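Local coordinates for designed helical repeat protein (Synthetic construct, PDB 5CWQ) that has no known natural function, being a computationally designed protein built of stacked helical repeats whose purpose is to adopt an intended repeat architecture, at residues Ala51-Glu56 with Ser60-Arg65; Val92-Leu97 with Asp147-Leu152. One frame throughout, in Å; residues are numbered along the deposited sequence.

Along the chain the two contacts come in series: interaction 1 closes before interaction 2 opens, so they neither nest nor cross. Interaction 1 (51-56 with 60-65) joins the end of helix 33-57 to the start of helix 60-86 and closes the short turn between them, only three residues separating the segments. Helix 60-86 then runs back and leads into helix 90-114, where interaction 2 begins. That contact (92-97 with 147-152) spans 49 residues, nearly all helical, and ties the start of helix 90-114 to the start of helix 147-171. The centres lie about 29 Å apart, on opposite sides of the chain's centre, with nearest atoms about 16 Å apart.

Interaction 1 of 2, residues Ala51-Glu56 with Ser60-Arg65; sequences ARVACE and SEEAER
A54 meets A63 and E62 in an apolar contact between two small methyls and a helix backbone. The CB of A54 points at helix 60-65 and comes within 3.5 Å of the backbone N of A63, while its distance to A63 CB is 3.8 Å. A63 CB itself leaves its helix obliquely to the partner, so A54 CB rests against the backbone N and CA of A63, with A63's methyl alongside. With nothing larger than a methyl at this point, the A54 and A63 CA atoms can approach to 5.0 Å and the short axes to 8.2 Å.

The second apolar element is the aliphatic part of E62. Its CB lies 4.0 Å from A54 CB, and CG stands beside the backbone N, anti to the carbonyl carbon (chi1 -67°). From there the extended chain runs toward helix 51-56, bringing OE1 4.1 Å from A54 CA and 4.4 Å from V53 CG1, a loose contact at the edge.

Polar interactions do not bridge the two segments; no hydrogen bond crosses between them. The carboxylate of E62 instead makes a salt bridge through OE2 to R57, just past the end of 51-56, and the backbone N of E62 is hydrogen-bonded to OD1 of N59 in the turn. The salt bridge accounts for the polar end of E62, while its CB faces A54.

The axes run at 163°, almost antiparallel, as expected of an alpha-helical hairpin with a two-residue connection, here between helix 33-57 and helix 60-86. Helix 90-114 packs against both arms, with V110 touching A51 and A63, and the C55-C113 disulfide adds a covalent tie to it. Helix 5-30 covers another side, where S10 meets V53.

Interaction 2 of 2, residues Val92-Leu97 with Asp147-Leu152; sequences VLALAL and DEVLAL
A94 and L152 make the closest approach of this contact, CB to CB at 3.6 Å, and each has about 60 Å² of surface buried by the other segment. Both CB atoms point toward the opposing helix and pass at a slant rather than end to end, and the two CA atoms are the nearest pair at 5.7 Å. The methyl of A94 also sits beside the first turn of the partner, 4.2 Å from V149 O and 4.4 Å from V149 CG1; V149 therefore borders A94 more loosely than L152 does.

L152 carries the contact onward through its branched end. Its CG lies beside the backbone N, anti to the carbonyl carbon (chi1 -70°), which sends the methyls past A94 to L95.

L95 is the third contributor, with about 31 Å² buried. Its CB leaves the helix obliquely to the partner, but with chi1 at -68° the end of the side chain swings nearer, and CD2 lies 4.0 Å from L152 CD2 and 4.1 Å from L152 CD1. A single methyl thus rests against both branches of L152, and the two leucine side chains cross obliquely. No hydrogen bond joins the segments.

Farther out, L95 touches A37 and I41 of helix 33-57, while L152 touches L209 of helix 204-230, so each leucine also packs on a further helix. The short axes run nearly parallel, 15° apart and 9.0 Å at closest approach. Parallel helices joined through an intervening antiparallel one, here helix 117-144, are characteristic of alpha-helical repeat proteins, and the alanine-leucine interface lies within the buried core of this designed example.

Interaction 1 of 2, residues Ala51-Glu56 with Ser60-Arg65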
loop_
_atom_site.group_PDB
_atom_site.type_symbol
_atom_site.label_atom_id
_atom_site.label_comp_id
_atom_site.label_asym_id
_atom_site.label_seq_id
_atom_site.Cartn_x
_atom_site.Cartn_y
_atom_site.Cartn_z
ATOM N N ALA A 51 2.402 -5.862 -12.175
ATOM C CA ALA A 51 2.687 -7.072 -11.412
ATOM C C ALA A 51 1.556 -8.087 -11.554
ATOM O O ALA A 51 1.798 -9.282 -11.725
ATOM C CB ALA A 51 2.915 -6.732 -9.949
ATOM N N ARG A 52 0.321 -7.603 -11.483
ATOM C CA ARG A 52 -0.842 -8.475 -11.582
ATOM C C ARG A 52 -0.980 -9.056 -12.987
ATOM O O ARG A 52 -1.423 -10.193 -13.152
ATOM C CB ARG A 52 -2.110 -7.717 -11.188
ATOM C CG ARG A 52 -2.259 -7.539 -9.686
ATOM C CD ARG A 52 -3.502 -6.746 -9.326
ATOM N NE ARG A 52 -3.943 -7.035 -7.962
ATOM C CZ ARG A 52 -4.938 -7.859 -7.638
ATOM N NH1 ARG A 52 -5.638 -8.497 -8.573
ATOM N NH2 ARG A 52 -5.244 -8.042 -6.360
ATOM N N VAL A 53 -0.597 -8.278 -13.996
ATOM C CA VAL A 53 -0.582 -8.766 -15.373
ATOM C C VAL A 53 0.460 -9.871 -15.508
ATOM O O VAL A 53 0.220 -10.889 -16.157
ATOM C CB VAL A 53 -0.284 -7.629 -16.383
ATOM C CG1 VAL A 53 0.037 -8.187 -17.773
ATOM C CG2 VAL A 53 -1.460 -6.674 -16.467
ATOM N N ALA A 54 1.622 -9.661 -14.894
ATOM C CA ALA A 54 2.686 -10.658 -14.911
ATOM C C ALA A 54 2.222 -11.944 -14.227
ATOM O O ALA A 54 2.478 -13.043 -14.719
ATOM C CB ALA A 54 3.935 -10.114 -14.233
ATOM N N CYS A 55 1.538 -11.791 -13.096
ATOM C CA CYS A 55 0.991 -12.924 -12.354
ATOM C C CYS A 55 0.021 -13.746 -13.201
ATOM O O CYS A 55 0.024 -14.973 -13.141
ATOM C CB CYS A 55 0.274 -12.442 -11.087
ATOM S SG CYS A 55 1.360 -11.815 -9.783
ATOM N N GLU A 56 -0.811 -13.068 -13.983
ATOM C CA GLU A 56 -1.822 -13.750 -14.785
ATOM C C GLU A 56 -1.196 -14.436 -15.996
ATOM O O GLU A 56 -1.697 -15.457 -16.469
ATOM C CB GLU A 56 -2.901 -12.765 -15.239
ATOM C CG GLU A 56 -4.045 -13.420 -16.007
ATOM C CD GLU A 56 -5.230 -12.494 -16.221
ATOM O OE1 GLU A 56 -5.462 -11.606 -15.373
ATOM O OE2 GLU A 56 -5.932 -12.654 -17.241
ATOM N N SER A 60 7.786 -14.635 -15.526
ATOM C CA SER A 60 8.706 -14.265 -14.456
ATOM C C SER A 60 9.539 -13.041 -14.826
ATOM O O SER A 60 9.943 -12.272 -13.956
ATOM C CB SER A 60 9.630 -15.437 -14.122
ATOM O OG SER A 60 10.432 -15.786 -15.236
ATOM N N GLU A 61 9.794 -12.865 -16.119
ATOM C CA GLU A 61 10.585 -11.732 -16.587
ATOM C C GLU A 61 9.807 -10.431 -16.431
ATOM O O GLU A 61 10.341 -9.436 -15.938
ATOM C CB GLU A 61 10.997 -11.929 -18.045
ATOM C CG GLU A 61 11.833 -13.171 -18.279
ATOM C CD GLU A 61 12.160 -13.380 -19.741
ATOM O OE1 GLU A 61 12.109 -12.396 -20.509
ATOM O OE2 GLU A 61 12.464 -14.528 -20.124
ATOM N N GLU A 62 8.547 -10.441 -16.856
ATOM C CA GLU A 62 7.676 -9.289 -16.665
ATOM C C GLU A 62 7.481 -9.023 -15.179
ATOM O O GLU A 62 7.364 -7.875 -14.752
ATOM C CB GLU A 62 6.321 -9.513 -17.337
ATOM C CG GLU A 62 6.381 -9.585 -18.850
ATOM C CD GLU A 62 5.017 -9.826 -19.469
ATOM O OE1 GLU A 62 4.020 -9.847 -18.719
ATOM O OE2 GLU A 62 4.942 -9.994 -20.704
ATOM N N ALA A 63 7.447 -10.096 -14.398
ATOM C CA ALA A 63 7.237 -9.996 -12.961
ATOM C C ALA A 63 8.437 -9.342 -12.281
ATOM O O ALA A 63 8.276 -8.473 -11.423
ATOM C CB ALA A 63 6.974 -11.372 -12.372
ATOM N N GLU A 64 9.636 -9.758 -12.671
ATOM C CA GLU A 64 10.857 -9.197 -12.102
ATOM C C GLU A 64 11.009 -7.735 -12.506
ATOM O O GLU A 64 11.459 -6.909 -11.714
ATOM C CB GLU A 64 12.080 -10.002 -12.546
ATOM C CG GLU A 64 13.367 -9.630 -11.822
ATOM C CD GLU A 64 13.320 -9.933 -10.332
ATOM O OE1 GLU A 64 12.400 -10.660 -9.894
ATOM O OE2 GLU A 64 14.203 -9.444 -9.596
ATOM N N ARG A 65 10.632 -7.424 -13.743
ATOM C CA ARG A 65 10.618 -6.045 -14.217
ATOM C C ARG A 65 9.714 -5.184 -13.343
ATOM O O ARG A 65 10.072 -4.064 -12.982
ATOM C CB ARG A 65 10.152 -5.979 -15.671
ATOM C CG ARG A 65 11.275 -5.875 -16.688
ATOM C CD ARG A 65 10.720 -5.852 -18.104
ATOM N NE ARG A 65 10.371 -7.192 -18.575
ATOM C CZ ARG A 65 9.489 -7.448 -19.538
ATOM N NH1 ARG A 65 8.842 -6.460 -20.142
ATOM N NH2 ARG A 65 9.247 -8.702 -19.893
#

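Interaction 2 of 2, residues Val92-Leu97 with Asp147-Leu152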
loop_
_atom_site.group_PDB
_atom_site.type_symbol
_atom_site.label_atom_id
_atom_site.label_comp_id
_atom_site.label_asym_id
_atom_site.label_seq_id
_atom_site.Cartn_x
_atom_site.Cartn_y
_atom_site.Cartn_z
ATOM N N VAL A 92 2.146 15.239 3.487
ATOM C CA VAL A 92 3.031 14.708 2.459
ATOM C C VAL A 92 3.665 13.405 2.939
ATOM O O VAL A 92 3.825 12.463 2.162
ATOM C CB VAL A 92 4.132 15.725 2.084
ATOM C CG1 VAL A 92 5.116 15.129 1.082
ATOM C CG2 VAL A 92 3.510 16.994 1.520
ATOM N N LEU A 93 4.025 13.355 4.218
ATOM C CA LEU A 93 4.593 12.143 4.797
ATOM C C LEU A 93 3.626 10.977 4.632
ATOM O O LEU A 93 4.012 9.903 4.176
ATOM C CB LEU A 93 4.922 12.349 6.280
ATOM C CG LEU A 93 5.399 11.111 7.051
ATOM C CD1 LEU A 93 6.644 10.499 6.415
ATOM C CD2 LEU A 93 5.657 11.465 8.512
ATOM N N ALA A 94 2.367 11.201 4.996
ATOM C CA ALA A 94 1.348 10.162 4.916
ATOM C C ALA A 94 1.170 9.694 3.476
ATOM O O ALA A 94 1.048 8.498 3.215
ATOM C CB ALA A 94 0.026 10.667 5.483
ATOM N N LEU A 95 1.162 10.642 2.545
ATOM C CA LEU A 95 1.037 10.320 1.126
ATOM C C LEU A 95 2.225 9.487 0.647
ATOM O O LEU A 95 2.058 8.544 -0.125
ATOM C CB LEU A 95 0.923 11.603 0.298
ATOM C CG LEU A 95 -0.369 12.400 0.503
ATOM C CD1 LEU A 95 -0.214 13.821 -0.021
ATOM C CD2 LEU A 95 -1.538 11.704 -0.174
ATOM N N ALA A 96 3.421 9.839 1.108
ATOM C CA ALA A 96 4.623 9.096 0.749
ATOM C C ALA A 96 4.547 7.667 1.272
ATOM O O ALA A 96 4.961 6.726 0.594
ATOM C CB ALA A 96 5.864 9.794 1.290
ATOM N N LEU A 97 4.012 7.509 2.477
ATOM C CA LEU A 97 3.887 6.191 3.088
ATOM C C LEU A 97 2.887 5.323 2.330
ATOM O O LEU A 97 3.052 4.104 2.249
ATOM C CB LEU A 97 3.473 6.318 4.554
ATOM C CG LEU A 97 4.524 6.916 5.495
ATOM C CD1 LEU A 97 3.941 7.135 6.881
ATOM C CD2 LEU A 97 5.764 6.037 5.578
ATOM N N ASP A 147 -7.749 15.007 10.920
ATOM C CA ASP A 147 -8.549 13.875 10.462
ATOM C C ASP A 147 -8.123 13.382 9.083
ATOM O O ASP A 147 -8.178 12.183 8.806
ATOM C CB ASP A 147 -10.034 14.250 10.438
ATOM C CG ASP A 147 -10.570 14.600 11.815
ATOM O OD1 ASP A 147 -10.022 14.098 12.819
ATOM O OD2 ASP A 147 -11.545 15.377 11.892
ATOM N N GLU A 148 -7.704 14.301 8.219
ATOM C CA GLU A 148 -7.275 13.937 6.873
ATOM C C GLU A 148 -5.997 13.107 6.922
ATOM O O GLU A 148 -5.918 12.039 6.311
ATOM C CB GLU A 148 -7.050 15.179 6.009
ATOM C CG GLU A 148 -6.813 14.859 4.532
ATOM C CD GLU A 148 -5.779 15.754 3.877
ATOM O OE1 GLU A 148 -4.724 16.015 4.496
ATOM O OE2 GLU A 148 -6.019 16.193 2.734
ATOM N N VAL A 149 -4.998 13.609 7.642
ATOM C CA VAL A 149 -3.728 12.907 7.789
ATOM C C VAL A 149 -3.953 11.544 8.431
ATOM O O VAL A 149 -3.343 10.555 8.028
ATOM C CB VAL A 149 -2.719 13.719 8.635
ATOM C CG1 VAL A 149 -1.451 12.906 8.913
ATOM C CG2 VAL A 149 -2.366 15.017 7.932
ATOM N N LEU A 150 -4.832 11.502 9.426
ATOM C CA LEU A 150 -5.168 10.251 10.095
ATOM C C LEU A 150 -5.680 9.233 9.085
ATOM O O LEU A 150 -5.216 8.093 9.051
ATOM C CB LEU A 150 -6.216 10.484 11.187
ATOM C CG LEU A 150 -6.825 9.230 11.827
ATOM C CD1 LEU A 150 -5.748 8.320 12.392
ATOM C CD2 LEU A 150 -7.817 9.614 12.915
ATOM N N ALA A 151 -6.627 9.658 8.255
ATOM C CA ALA A 151 -7.228 8.771 7.268
ATOM C C ALA A 151 -6.189 8.290 6.257
ATOM O O ALA A 151 -6.222 7.138 5.826
ATOM C CB ALA A 151 -8.381 9.470 6.560
ATOM N N LEU A 152 -5.264 9.169 5.882
ATOM C CA LEU A 152 -4.213 8.802 4.938
ATOM C C LEU A 152 -3.283 7.764 5.549
ATOM O O LEU A 152 -2.911 6.789 4.894
ATOM C CB LEU A 152 -3.416 10.034 4.504
ATOM C CG LEU A 152 -4.177 11.010 3.607
ATOM C CD1 LEU A 152 -3.402 12.311 3.446
ATOM C CD2 LEU A 152 -4.470 10.386 2.247
#